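Local coordinates for protein translation elongation factor 1A (Methanosarcina mazei, PDB 3WND), which probably acts as a translation elongation factor, a SelB/EF-Tu/aIF2 gamma-like GTPase that in its GTP-bound form binds cysteinyl-tRNA(Cys), at residues 24-29 with 88-93; 32-37 with 68-73; 48-53 with 63-68. All blocks are in the same frame, centred on the assembly; numbering follows the deposited sequence.

Interaction 1 (24-29 with 88-93)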
ATOM      1  N   VAL A  24       7.403   2.626  -3.584  1.00 13.46           N
ATOM      2  CA  VAL A  24       6.777   2.059  -4.808  1.00 14.92           C
ATOM      3  C   VAL A  24       6.376   0.613  -4.541  1.00 13.88           C
ATOM      4  O   VAL A  24       7.133  -0.174  -3.960  1.00 18.69           O
ATOM      5  CB  VAL A  24       7.812   2.173  -5.996  1.00 16.08           C
ATOM      6  CG1 VAL A  24       7.185   1.587  -7.272  1.00 17.83           C
ATOM      7  CG2 VAL A  24       8.286   3.623  -6.207  1.00 16.28           C
ATOM      8  N   ALA A  25       5.142   0.281  -4.841  1.00 12.69           N
ATOM      9  CA  ALA A  25       4.652  -1.101  -4.790  1.00 11.77           C
ATOM     10  C   ALA A  25       4.749  -1.749  -6.124  1.00 14.89           C
ATOM     11  O   ALA A  25       4.315  -1.201  -7.127  1.00 14.12           O
ATOM     12  CB  ALA A  25       3.192  -1.084  -4.396  1.00 16.36           C
ATOM     13  N   ILE A  26       5.389  -2.903  -6.164  0.62 14.09           N
ATOM     14  CA  ILE A  26       5.468  -3.673  -7.457  0.62 13.87           C
ATOM     15  C   ILE A  26       4.527  -4.853  -7.269  0.62 15.76           C
ATOM     16  O   ILE A  26       4.707  -5.701  -6.352  0.62 17.59           O
ATOM     17  CB  ILE A  26       6.918  -4.197  -7.813  0.62 14.37           C
ATOM     18  CG1 ILE A  26       8.014  -3.097  -7.728  0.62 16.23           C
ATOM     19  CG2 ILE A  26       6.869  -4.932  -9.162  0.62 17.65           C
ATOM     20  CD1 ILE A  26       7.855  -1.883  -8.598  0.62 17.68           C
ATOM     21  N   ILE A  27       3.488  -4.878  -8.115  1.00 12.77           N
ATOM     22  CA  ILE A  27       2.424  -5.821  -7.942  1.00 11.89           C
ATOM     23  C   ILE A  27       2.046  -6.476  -9.268  1.00 13.57           C
ATOM     24  O   ILE A  27       2.387  -5.983 -10.394  1.00 14.32           O
ATOM     25  CB  ILE A  27       1.158  -5.133  -7.310  1.00 15.12           C
ATOM     26  CG1 ILE A  27       0.545  -4.108  -8.288  1.00 16.06           C
ATOM     27  CG2 ILE A  27       1.491  -4.501  -5.900  1.00 14.61           C
ATOM     28  CD1 ILE A  27      -0.892  -3.678  -7.872  1.00 14.59           C
ATOM     29  N   GLY A  28       1.267  -7.512  -9.163  1.00 16.49           N
ATOM     30  CA  GLY A  28       0.586  -8.116 -10.296  1.00 18.37           C
ATOM     31  C   GLY A  28       0.451  -9.603 -10.204  1.00 22.39           C
ATOM     32  O   GLY A  28       0.761 -10.212  -9.140  1.00 22.87           O
ATOM     33  N   THR A  29      -0.082 -10.184 -11.267  1.00 18.53           N
ATOM     34  CA  THR A  29      -0.427 -11.621 -11.345  1.00 18.66           C
ATOM     35  C   THR A  29       0.744 -12.569 -11.298  1.00 19.93           C
ATOM     36  O   THR A  29       1.938 -12.151 -11.229  1.00 23.03           O
ATOM     37  CB  THR A  29      -1.327 -11.865 -12.626  1.00 15.59           C
ATOM     38  OG1 THR A  29      -1.974 -13.153 -12.509  1.00 21.60           O
ATOM     39  CG2 THR A  29      -0.547 -11.734 -13.933  1.00 15.21           C
ATOM     40  N   VAL A  88       3.324   0.026  -9.406  1.00 11.28           N
ATOM     41  CA  VAL A  88       3.724  -0.473 -10.743  1.00 11.08           C
ATOM     42  C   VAL A  88       3.048  -1.835 -10.912  1.00 12.23           C
ATOM     43  O   VAL A  88       3.328  -2.780 -10.141  1.00 12.24           O
ATOM     44  CB  VAL A  88       5.237  -0.687 -10.811  1.00 10.17           C
ATOM     45  CG1 VAL A  88       5.596  -1.385 -12.165  1.00 13.44           C
ATOM     46  CG2 VAL A  88       5.913   0.695 -10.684  1.00 14.30           C
ATOM     47  N   LEU A  89       2.067  -1.883 -11.831  1.00 12.08           N
ATOM     48  CA  LEU A  89       1.264  -3.109 -12.080  1.00  9.88           C
ATOM     49  C   LEU A  89       1.921  -3.850 -13.215  1.00 12.14           C
ATOM     50  O   LEU A  89       2.030  -3.281 -14.330  1.00 12.29           O
ATOM     51  CB  LEU A  89      -0.194  -2.755 -12.356  1.00 11.15           C
ATOM     52  CG  LEU A  89      -1.039  -3.886 -12.885  1.00  9.60           C
ATOM     53  CD1 LEU A  89      -1.105  -5.047 -11.812  1.00 11.51           C
ATOM     54  CD2 LEU A  89      -2.432  -3.332 -13.234  1.00 12.40           C
ATOM     55  N   CYS A  90       2.406  -5.027 -12.921  1.00 10.78           N
ATOM     56  CA  CYS A  90       3.168  -5.807 -13.948  1.00 11.76           C
ATOM     57  C   CYS A  90       2.179  -6.722 -14.680  1.00 11.04           C
ATOM     58  O   CYS A  90       1.494  -7.487 -14.083  1.00 13.44           O
ATOM     59  CB  CYS A  90       4.204  -6.671 -13.216  1.00 11.67           C
ATOM     60  SG  CYS A  90       5.478  -5.698 -12.454  1.00 14.04           S
ATOM     61  N   ILE A  91       2.107  -6.539 -16.000  1.00 11.21           N
ATOM     62  CA  ILE A  91       1.247  -7.397 -16.816  1.00 13.12           C
ATOM     63  C   ILE A  91       2.158  -8.034 -17.884  1.00 12.73           C
ATOM     64  O   ILE A  91       2.646  -7.308 -18.776  1.00 12.65           O
ATOM     65  CB  ILE A  91       0.108  -6.574 -17.461  1.00 12.89           C
ATOM     66  CG1 ILE A  91      -0.672  -5.797 -16.348  1.00 14.40           C
ATOM     67  CG2 ILE A  91      -0.776  -7.498 -18.272  1.00 13.10           C
ATOM     68  CD1 ILE A  91      -1.757  -4.898 -16.808  1.00 15.57           C
ATOM     69  N   PRO A  92       2.226  -9.367 -17.911  1.00 12.31           N
ATOM     70  CA  PRO A  92       3.039 -10.055 -18.927  1.00 14.06           C
ATOM     71  C   PRO A  92       2.238 -10.236 -20.260  1.00 13.41           C
ATOM     72  O   PRO A  92       1.047  -9.943 -20.300  1.00 12.59           O
ATOM     73  CB  PRO A  92       3.294 -11.406 -18.258  1.00 13.56           C
ATOM     74  CG  PRO A  92       1.956 -11.692 -17.511  1.00 15.49           C
ATOM     75  CD  PRO A  92       1.617 -10.326 -16.919  1.00 12.94           C
ATOM     76  N   PRO A  93       2.911 -10.710 -21.317  1.00 13.27           N
ATOM     77  CA  PRO A  93       2.179 -10.804 -22.597  1.00 13.42           C
ATOM     78  C   PRO A  93       1.005 -11.784 -22.388  1.00 13.21           C
ATOM     79  O   PRO A  93       1.113 -12.802 -21.649  1.00 16.69           O
ATOM     80  CB  PRO A  93       3.317 -11.267 -23.601  1.00 16.04           C
ATOM     81  CG  PRO A  93       4.558 -10.676 -22.962  1.00 16.73           C
ATOM     82  CD  PRO A  93       4.372 -10.989 -21.486  1.00 12.55           C
TER
HETATM   83  O   HOH W   1      -1.016  -8.355 -13.219  1.00 17.50           O
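Val88 enters the contact through its backbone N, which donates to Ala25 O at 2.8 Å in an almost perfectly straight bond (177° at the hydrogen). Its side chain lies on the sheet face shared with Ile26, which is modelled in two conformers; in one of them the two run alongside, CD1 of Ile26 reaching CB of Val88 at 3.6 Å. The CG2 branch of Val88 meets Val24 CG1. The carbonyl of Val88 then accepts from Ile27 N at 2.9 Å. Leu89 turns to the other face, where CG1 of Ile27 and CD1 of Leu89 approach to 4.0 Å; the same CD1 also rests against Gly28 CA. Cys90 N returns a bond to Ile27 O at 2.7 Å, and in the same Ile26 conformer Cys90 SG packs on Ile26 CG2 at 3.7 Å. Beyond the third bond a water links Cys90 O and Thr29 N. Pro92 closes the contact, its CD touching Thr29 CG2, whose residue's hydroxyl is bonded to Asp97. Three nearly linear bonds thus fix the parallel register of strands 21-28 and 86-91, apolar side chains pack on both faces, and the bridging water satisfies two further buried backbone atoms.

Interaction 2 (32-37 with 68-73)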
ATOM      1  N   SER A  32       4.423 -12.720 -13.788  1.00 15.00           N
ATOM      2  CA  SER A  32       4.442 -11.434 -14.442  1.00 17.70           C
ATOM      3  C   SER A  32       5.769 -10.714 -14.370  1.00 14.78           C
ATOM      4  O   SER A  32       5.849  -9.587 -14.793  1.00 17.56           O
ATOM      5  CB  SER A  32       3.319 -10.544 -13.864  1.00 19.40           C
ATOM      6  OG  SER A  32       3.672 -10.310 -12.500  1.00 21.97           O
ATOM      7  N   GLY A  33       6.834 -11.388 -13.878  1.00 16.15           N
ATOM      8  CA  GLY A  33       8.140 -10.725 -13.731  1.00 17.44           C
ATOM      9  C   GLY A  33       8.249  -9.721 -12.609  1.00 15.33           C
ATOM     10  O   GLY A  33       9.200  -8.965 -12.561  1.00 15.70           O
ATOM     11  N   ARG A  34       7.298  -9.737 -11.677  0.56 14.42           N
ATOM     12  CA  ARG A  34       7.258  -8.758 -10.532  0.56 13.50           C
ATOM     13  C   ARG A  34       8.520  -8.855  -9.685  0.56 14.51           C
ATOM     14  O   ARG A  34       9.171  -7.855  -9.453  0.56 14.86           O
ATOM     15  CB  ARG A  34       6.144  -9.144  -9.595  0.56 16.92           C
ATOM     16  CG  ARG A  34       4.751  -8.904 -10.073  0.56 19.09           C
ATOM     17  CD  ARG A  34       3.861  -9.190  -8.867  0.56 24.61           C
ATOM     18  NE  ARG A  34       3.540 -10.581  -8.928  0.56 25.87           N
ATOM     19  CZ  ARG A  34       3.034 -11.342  -7.969  0.56 22.38           C
ATOM     20  NH1 ARG A  34       2.785 -10.903  -6.717  0.56 19.94           N
ATOM     21  NH2 ARG A  34       2.765 -12.599  -8.262  0.56 30.67           N
ATOM     22  N   THR A  35       8.827 -10.045  -9.162  1.00 16.21           N
ATOM     23  CA  THR A  35      10.005 -10.155  -8.297  1.00 13.66           C
ATOM     24  C   THR A  35      11.289  -9.865  -9.030  1.00 16.06           C
ATOM     25  O   THR A  35      12.120  -9.123  -8.495  1.00 15.61           O
ATOM     26  CB  THR A  35      10.056 -11.570  -7.655  1.00 16.90           C
ATOM     27  OG1 THR A  35       8.895 -11.722  -6.826  1.00 20.34           O
ATOM     28  CG2 THR A  35      11.348 -11.721  -6.844  1.00 16.45           C
ATOM     29  N   SER A  36      11.410 -10.266 -10.328  1.00 13.97           N
ATOM     30  CA  SER A  36      12.636  -9.952 -11.009  1.00 16.73           C
ATOM     31  C   SER A  36      12.770  -8.486 -11.232  1.00 16.26           C
ATOM     32  O   SER A  36      13.865  -7.956 -11.199  1.00 17.96           O
ATOM     33  CB  SER A  36      12.609 -10.672 -12.372  1.00 19.12           C
ATOM     34  OG  SER A  36      12.705 -12.057 -12.113  1.00 28.34           O
ATOM     35  N   LEU A  37      11.631  -7.809 -11.418  1.00 14.24           N
ATOM     36  CA  LEU A  37      11.743  -6.337 -11.657  1.00 13.40           C
ATOM     37  C   LEU A  37      12.192  -5.655 -10.316  1.00 13.73           C
ATOM     38  O   LEU A  37      13.109  -4.794 -10.333  1.00 13.49           O
ATOM     39  CB  LEU A  37      10.384  -5.795 -12.142  1.00 13.05           C
ATOM     40  CG  LEU A  37      10.313  -4.239 -12.336  1.00 13.34           C
ATOM     41  CD1 LEU A  37      11.368  -3.771 -13.274  1.00 16.55           C
ATOM     42  CD2 LEU A  37       8.875  -3.803 -12.704  1.00 13.91           C
ATOM     43  N   HIS A  68       5.056 -10.252  -2.764  1.00 19.95           N
ATOM     44  CA  HIS A  68       5.310 -11.594  -3.309  1.00 21.23           C
ATOM     45  C   HIS A  68       4.383 -12.664  -2.875  1.00 21.49           C
ATOM     46  O   HIS A  68       4.406 -13.735  -3.488  1.00 24.03           O
ATOM     47  CB  HIS A  68       6.797 -12.008  -3.100  1.00 22.45           C
ATOM     48  CG  HIS A  68       7.140 -12.248  -1.645  1.00 22.20           C
ATOM     49  ND1 HIS A  68       7.809 -11.317  -0.844  1.00 30.92           N
ATOM     50  CD2 HIS A  68       6.716 -13.233  -0.803  1.00 22.37           C
ATOM     51  CE1 HIS A  68       7.898 -11.781   0.386  1.00 23.87           C
ATOM     52  NE2 HIS A  68       7.264 -12.965   0.438  1.00 31.04           N
ATOM     53  N   SER A  69       3.582 -12.409  -1.817  1.00 19.13           N
ATOM     54  CA  SER A  69       2.602 -13.365  -1.322  1.00 18.84           C
ATOM     55  C   SER A  69       1.212 -13.168  -1.899  1.00 17.89           C
ATOM     56  O   SER A  69       0.323 -13.850  -1.544  1.00 22.72           O
ATOM     57  CB  SER A  69       2.553 -13.505   0.248  1.00 20.45           C
ATOM     58  OG  SER A  69       3.841 -13.675   0.718  1.00 26.76           O
ATOM     59  N   TYR A  70       1.083 -12.245  -2.838  1.00 18.75           N
ATOM     60  CA  TYR A  70      -0.147 -12.116  -3.651  1.00 18.51           C
ATOM     61  C   TYR A  70       0.189 -12.853  -4.958  1.00 20.89           C
ATOM     62  O   TYR A  70       1.286 -12.641  -5.513  1.00 24.84           O
ATOM     63  CB  TYR A  70      -0.419 -10.605  -3.859  1.00 17.41           C
ATOM     64  CG  TYR A  70      -1.569 -10.407  -4.794  1.00 18.44           C
ATOM     65  CD1 TYR A  70      -2.913 -10.475  -4.312  1.00 15.47           C
ATOM     66  CD2 TYR A  70      -1.335 -10.359  -6.178  1.00 16.28           C
ATOM     67  CE1 TYR A  70      -3.972 -10.414  -5.194  1.00 16.10           C
ATOM     68  CE2 TYR A  70      -2.427 -10.324  -7.086  1.00 16.74           C
ATOM     69  CZ  TYR A  70      -3.712 -10.306  -6.591  1.00 13.20           C
ATOM     70  OH  TYR A  70      -4.777 -10.279  -7.427  1.00 13.73           O
ATOM     71  N   PRO A  71      -0.768 -13.635  -5.518  1.00 19.33           N
ATOM     72  CA  PRO A  71      -2.183 -13.625  -5.187  1.00 19.86           C
ATOM     73  C   PRO A  71      -2.649 -14.572  -4.077  1.00 23.13           C
ATOM     74  O   PRO A  71      -3.838 -14.629  -3.780  1.00 22.81           O
ATOM     75  CB  PRO A  71      -2.823 -13.987  -6.523  1.00 24.86           C
ATOM     76  CG  PRO A  71      -1.894 -14.868  -7.164  1.00 28.12           C
ATOM     77  CD  PRO A  71      -0.562 -14.266  -6.845  1.00 24.93           C
ATOM     78  N   LYS A  72      -1.732 -15.320  -3.462  1.00 21.24           N
ATOM     79  CA  LYS A  72      -2.176 -16.231  -2.371  1.00 21.98           C
ATOM     80  C   LYS A  72      -2.930 -15.483  -1.281  1.00 25.42           C
ATOM     81  O   LYS A  72      -4.012 -15.931  -0.873  1.00 26.63           O
ATOM     82  CB  LYS A  72      -0.973 -16.943  -1.759  1.00 27.12           C
ATOM     83  CG  LYS A  72      -1.299 -17.845  -0.553  1.00 31.63           C
ATOM     84  CD  LYS A  72       0.009 -18.344   0.100  1.00 60.08           C
ATOM     85  CE  LYS A  72       0.519 -17.472   1.275  1.00 55.09           C
ATOM     86  NZ  LYS A  72       1.986 -17.148   1.288  1.00 48.44           N
ATOM     87  N   THR A  73      -2.378 -14.371  -0.797  1.00 19.82           N
ATOM     88  CA  THR A  73      -3.068 -13.575   0.223  1.00 21.49           C
ATOM     89  C   THR A  73      -3.318 -12.133  -0.327  1.00 20.37           C
ATOM     90  O   THR A  73      -2.504 -11.553  -1.085  1.00 20.60           O
ATOM     91  CB  THR A  73      -2.277 -13.395   1.540  1.00 24.64           C
ATOM     92  OG1 THR A  73      -1.144 -12.495   1.324  1.00 26.74           O
ATOM     93  CG2 THR A  73      -1.815 -14.697   2.071  1.00 25.40           C
TER
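In one of its two modelled conformers Arg34 reaches the backbone of Tyr70, and two hydrogen bonds carry the polar part of the contact. NH1 gives the stronger, 2.6 Å to Tyr70 O with 153° at the hydrogen; NH2 adds a weak one to the same oxygen at 3.1 Å. That oxygen sits at the edge of the guanidinium and close to its plane, although NH1 is tilted 30° from the carbonyl plane. A bend at chi3 (-90°) turns the guanidinium toward it, and NH2 has a further weak bond to Thr29 O.

Van der Waals contacts are fewer. Pro71 CD lies 4.0 Å from Arg34 NH2, and NH1 approaches the edge of the Tyr70 ring. The cis peptide before Pro71 folds the proline over that ring, its CB 3.6 Å above the centre. Thr35 OG1, bonded to Asp66, passes His68 CB at 4.3 Å.

Residues 28-35 are consistent with a P-loop, Arg34 taking the place usually held by lysine and facing a loop placed like switch II. GDP is seen here in another structure, not in this model. The contact joins the start of helix 34-39 to the loop between strand 61-66 and helix 74-83, with helix 98-109 against Tyr70.

Interaction 3 (48-53 with 63-68)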
ATOM      1  N   SER A  48       9.177 -10.503   4.663  1.00 22.14           N
ATOM      2  CA  SER A  48       8.177 -11.301   5.389  1.00 21.82           C
ATOM      3  C   SER A  48       7.140 -11.887   4.380  1.00 25.26           C
ATOM      4  O   SER A  48       7.497 -12.702   3.500  1.00 29.94           O
ATOM      5  CB  SER A  48       7.490 -10.376   6.431  1.00 26.19           C
ATOM      6  OG  SER A  48       6.923  -9.191   5.853  1.00 25.63           O
ATOM      7  N   ASP A  49       5.879 -11.427   4.420  1.00 24.71           N
ATOM      8  CA  ASP A  49       4.977 -11.760   3.266  1.00 21.70           C
ATOM      9  C   ASP A  49       5.116 -10.742   2.131  1.00 22.00           C
ATOM     10  O   ASP A  49       4.506 -10.930   1.057  1.00 24.09           O
ATOM     11  CB  ASP A  49       3.496 -11.795   3.658  1.00 22.04           C
ATOM     12  CG  ASP A  49       3.047 -10.469   4.259  1.00 25.42           C
ATOM     13  OD1 ASP A  49       3.861  -9.660   4.768  1.00 25.55           O
ATOM     14  OD2 ASP A  49       1.864 -10.239   4.215  1.00 26.78           O
ATOM     15  N   ILE A  50       5.902  -9.693   2.382  1.00 19.40           N
ATOM     16  CA  ILE A  50       6.287  -8.698   1.385  1.00 17.89           C
ATOM     17  C   ILE A  50       7.782  -8.547   1.479  1.00 20.87           C
ATOM     18  O   ILE A  50       8.352  -8.894   2.479  1.00 21.53           O
ATOM     19  CB  ILE A  50       5.620  -7.286   1.547  1.00 18.67           C
ATOM     20  CG1 ILE A  50       5.823  -6.737   2.971  1.00 18.75           C
ATOM     21  CG2 ILE A  50       4.100  -7.375   1.284  1.00 19.05           C
ATOM     22  CD1 ILE A  50       5.530  -5.220   3.095  1.00 25.13           C
ATOM     23  N   THR A  51       8.411  -8.047   0.406  1.00 19.73           N
ATOM     24  CA  THR A  51       9.874  -7.806   0.441  1.00 21.05           C
ATOM     25  C   THR A  51      10.258  -6.445  -0.067  1.00 18.95           C
ATOM     26  O   THR A  51       9.802  -6.015  -1.112  1.00 20.80           O
ATOM     27  CB  THR A  51      10.644  -8.927  -0.362  1.00 17.80           C
ATOM     28  OG1 THR A  51      10.295 -10.237   0.160  1.00 24.25           O
ATOM     29  CG2 THR A  51      12.111  -8.763  -0.307  1.00 19.87           C
ATOM     30  N   MET A  52      11.097  -5.752   0.721  1.00 18.40           N
ATOM     31  CA  MET A  52      11.533  -4.431   0.388  1.00 20.22           C
ATOM     32  C   MET A  52      12.819  -4.566  -0.356  1.00 22.16           C
ATOM     33  O   MET A  52      13.684  -5.390   0.015  1.00 23.93           O
ATOM     34  CB  MET A  52      11.926  -3.555   1.560  1.00 19.58           C
ATOM     35  CG  MET A  52      11.113  -3.641   2.824  1.00 42.37           C
ATOM     36  SD  MET A  52       9.364  -3.900   2.554  1.00 34.63           S
ATOM     37  CE  MET A  52       8.819  -2.242   2.650  1.00 42.98           C
ATOM     38  N   TYR A  53      12.955  -3.753  -1.371  1.00 17.15           N
ATOM     39  CA  TYR A  53      14.174  -3.625  -2.141  1.00 17.57           C
ATOM     40  C   TYR A  53      14.520  -2.161  -2.091  1.00 20.21           C
ATOM     41  O   TYR A  53      13.818  -1.305  -2.636  1.00 20.69           O
ATOM     42  CB  TYR A  53      14.008  -4.077  -3.612  1.00 17.41           C
ATOM     43  CG  TYR A  53      13.802  -5.580  -3.684  1.00 15.90           C
ATOM     44  CD1 TYR A  53      12.538  -6.136  -3.576  1.00 16.53           C
ATOM     45  CD2 TYR A  53      14.892  -6.443  -3.856  1.00 16.23           C
ATOM     46  CE1 TYR A  53      12.340  -7.531  -3.566  1.00 18.38           C
ATOM     47  CE2 TYR A  53      14.707  -7.838  -3.893  1.00 15.94           C
ATOM     48  CZ  TYR A  53      13.434  -8.370  -3.760  1.00 15.27           C
ATOM     49  OH  TYR A  53      13.172  -9.719  -3.819  1.00 17.77           O
ATOM     50  N   VAL A  63      12.129   2.895  -2.035  1.00 16.83           N
ATOM     51  CA  VAL A  63      11.863   1.579  -1.518  1.00 18.35           C
ATOM     52  C   VAL A  63      10.843   0.958  -2.470  1.00 22.13           C
ATOM     53  O   VAL A  63       9.780   1.571  -2.745  1.00 23.96           O
ATOM     54  CB  VAL A  63      11.321   1.605  -0.086  1.00 19.47           C
ATOM     55  CG1 VAL A  63      10.983   0.193   0.420  1.00 21.47           C
ATOM     56  CG2 VAL A  63      12.346   2.358   0.796  1.00 24.37           C
ATOM     57  N   PHE A  64      11.208  -0.222  -2.994  1.00 16.00           N
ATOM     58  CA  PHE A  64      10.266  -1.005  -3.856  1.00 16.55           C
ATOM     59  C   PHE A  64       9.762  -2.172  -3.080  1.00 19.07           C
ATOM     60  O   PHE A  64      10.513  -2.976  -2.588  1.00 23.73           O
ATOM     61  CB  PHE A  64      10.977  -1.486  -5.143  1.00 16.21           C
ATOM     62  CG  PHE A  64      11.578  -0.392  -5.909  1.00 16.62           C
ATOM     63  CD1 PHE A  64      12.902  -0.022  -5.694  1.00 18.64           C
ATOM     64  CD2 PHE A  64      10.833   0.260  -6.850  1.00 16.80           C
ATOM     65  CE1 PHE A  64      13.426   1.049  -6.399  1.00 18.42           C
ATOM     66  CE2 PHE A  64      11.393   1.289  -7.611  1.00 20.70           C
ATOM     67  CZ  PHE A  64      12.713   1.679  -7.371  1.00 21.66           C
ATOM     68  N   VAL A  65       8.453  -2.298  -2.983  1.00 13.49           N
ATOM     69  CA  VAL A  65       7.908  -3.345  -2.157  1.00 14.94           C
ATOM     70  C   VAL A  65       7.283  -4.349  -3.098  1.00 18.84           C
ATOM     71  O   VAL A  65       6.328  -4.048  -3.870  1.00 19.55           O
ATOM     72  CB  VAL A  65       6.835  -2.739  -1.243  1.00 18.74           C
ATOM     73  CG1 VAL A  65       6.267  -3.848  -0.393  1.00 22.97           C
ATOM     74  CG2 VAL A  65       7.459  -1.598  -0.472  1.00 22.34           C
ATOM     75  N   ASP A  66       7.858  -5.546  -3.066  1.00 19.06           N
ATOM     76  CA  ASP A  66       7.329  -6.655  -3.849  1.00 18.18           C
ATOM     77  C   ASP A  66       6.289  -7.379  -3.038  1.00 17.19           C
ATOM     78  O   ASP A  66       6.609  -7.927  -1.923  1.00 18.17           O
ATOM     79  CB  ASP A  66       8.494  -7.594  -4.211  1.00 17.18           C
ATOM     80  CG  ASP A  66       8.039  -8.931  -4.941  1.00 20.95           C
ATOM     81  OD1 ASP A  66       6.890  -9.086  -5.392  1.00 20.51           O
ATOM     82  OD2 ASP A  66       8.929  -9.811  -5.077  1.00 19.68           O
ATOM     83  N   ALA A  67       5.022  -7.322  -3.521  1.00 16.80           N
ATOM     84  CA  ALA A  67       3.952  -8.082  -2.797  1.00 15.97           C
ATOM     85  C   ALA A  67       3.982  -9.579  -3.171  1.00 18.41           C
ATOM     86  O   ALA A  67       3.081 -10.124  -3.888  1.00 21.12           O
ATOM     87  CB  ALA A  67       2.565  -7.465  -3.179  1.00 19.71           C
ATOM     88  N   HIS A  68       5.056 -10.252  -2.764  1.00 19.95           N
ATOM     89  CA  HIS A  68       5.310 -11.594  -3.309  1.00 21.23           C
ATOM     90  C   HIS A  68       4.383 -12.664  -2.875  1.00 21.49           C
ATOM     91  O   HIS A  68       4.406 -13.735  -3.488  1.00 24.03           O
ATOM     92  CB  HIS A  68       6.797 -12.008  -3.100  1.00 22.45           C
ATOM     93  CG  HIS A  68       7.140 -12.248  -1.645  1.00 22.20           C
ATOM     94  ND1 HIS A  68       7.809 -11.317  -0.844  1.00 30.92           N
ATOM     95  CD2 HIS A  68       6.716 -13.233  -0.803  1.00 22.37           C
ATOM     96  CE1 HIS A  68       7.898 -11.781   0.386  1.00 23.87           C
ATOM     97  NE2 HIS A  68       7.264 -12.965   0.438  1.00 31.04           N
TER
HETATM   98  O   HOH W   2      10.782 -10.545  -3.357  1.00 20.70           O
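The ring of His68 lies against the turn before strand 51-55, with Asp49 O 3.4 Å above the plane over its centre and Ser48 O at its edge. NE2 gives that edge oxygen a weak, bent hydrogen bond of 3.1 Å. With chi1 at 69°, CG of His68 stands between its backbone N and carbonyl carbon, which brings the ring up beside the turn; the side chains of Thr51 and His68 cross at about a right angle, and the Thr51 hydroxyl is bonded to Ser47.

On the Thr51 side of the sheet, Tyr53 and Asp66 run alongside each other and point the same way, ring and carboxylate planes 32° apart. CE1 of Tyr53 meets Asp66 CB at 3.9 Å, and a water joins Tyr53 OH to Asp66 OD2, 2.6 Å from each. OD2 is also held by Thr35, so two partners grip this one oxygen.

Met52 and Val65 lie side by side on the other face. Bends at chi2 and chi3 bring Met52 CE to Val65 CG2 at a tight 3.5 Å, and Ile50 CD1 meets Val65 CG1 at 3.8 Å. Between the faces, Thr51 pairs with Asp66 and Tyr53 with Phe64, each through two reciprocal backbone bonds, with Met52 and Val65 as the intervening non-hydrogen-bonded pair: the alternating ladder of an antiparallel beta hairpin, here within the mixed sheet of a GTPase domain.

Interactions 1 and 3 belong to one mixed sheet: strand 61-66 pairs with strand 21-28, Val24 O and Ile26 N lying 2.7 Å from Val65 N and Val65 O respectively, so the hairpin extends the parallel part. Their centres are about 12 Å apart. Interaction 2 lies closer to both, its centre about 8 Å from that of interaction 1 and about 9 Å from that of interaction 3, with which it shares His68. Interaction 2 holds residues 32-36, which bind GDP in another structure of this protein, though no nucleotide is bound here. Interaction 1 borders this site where Pro92 CD lies 3.5 Å from Ser32 CB, and interaction 3 through the hydrogen bond of Asp66 to Thr35.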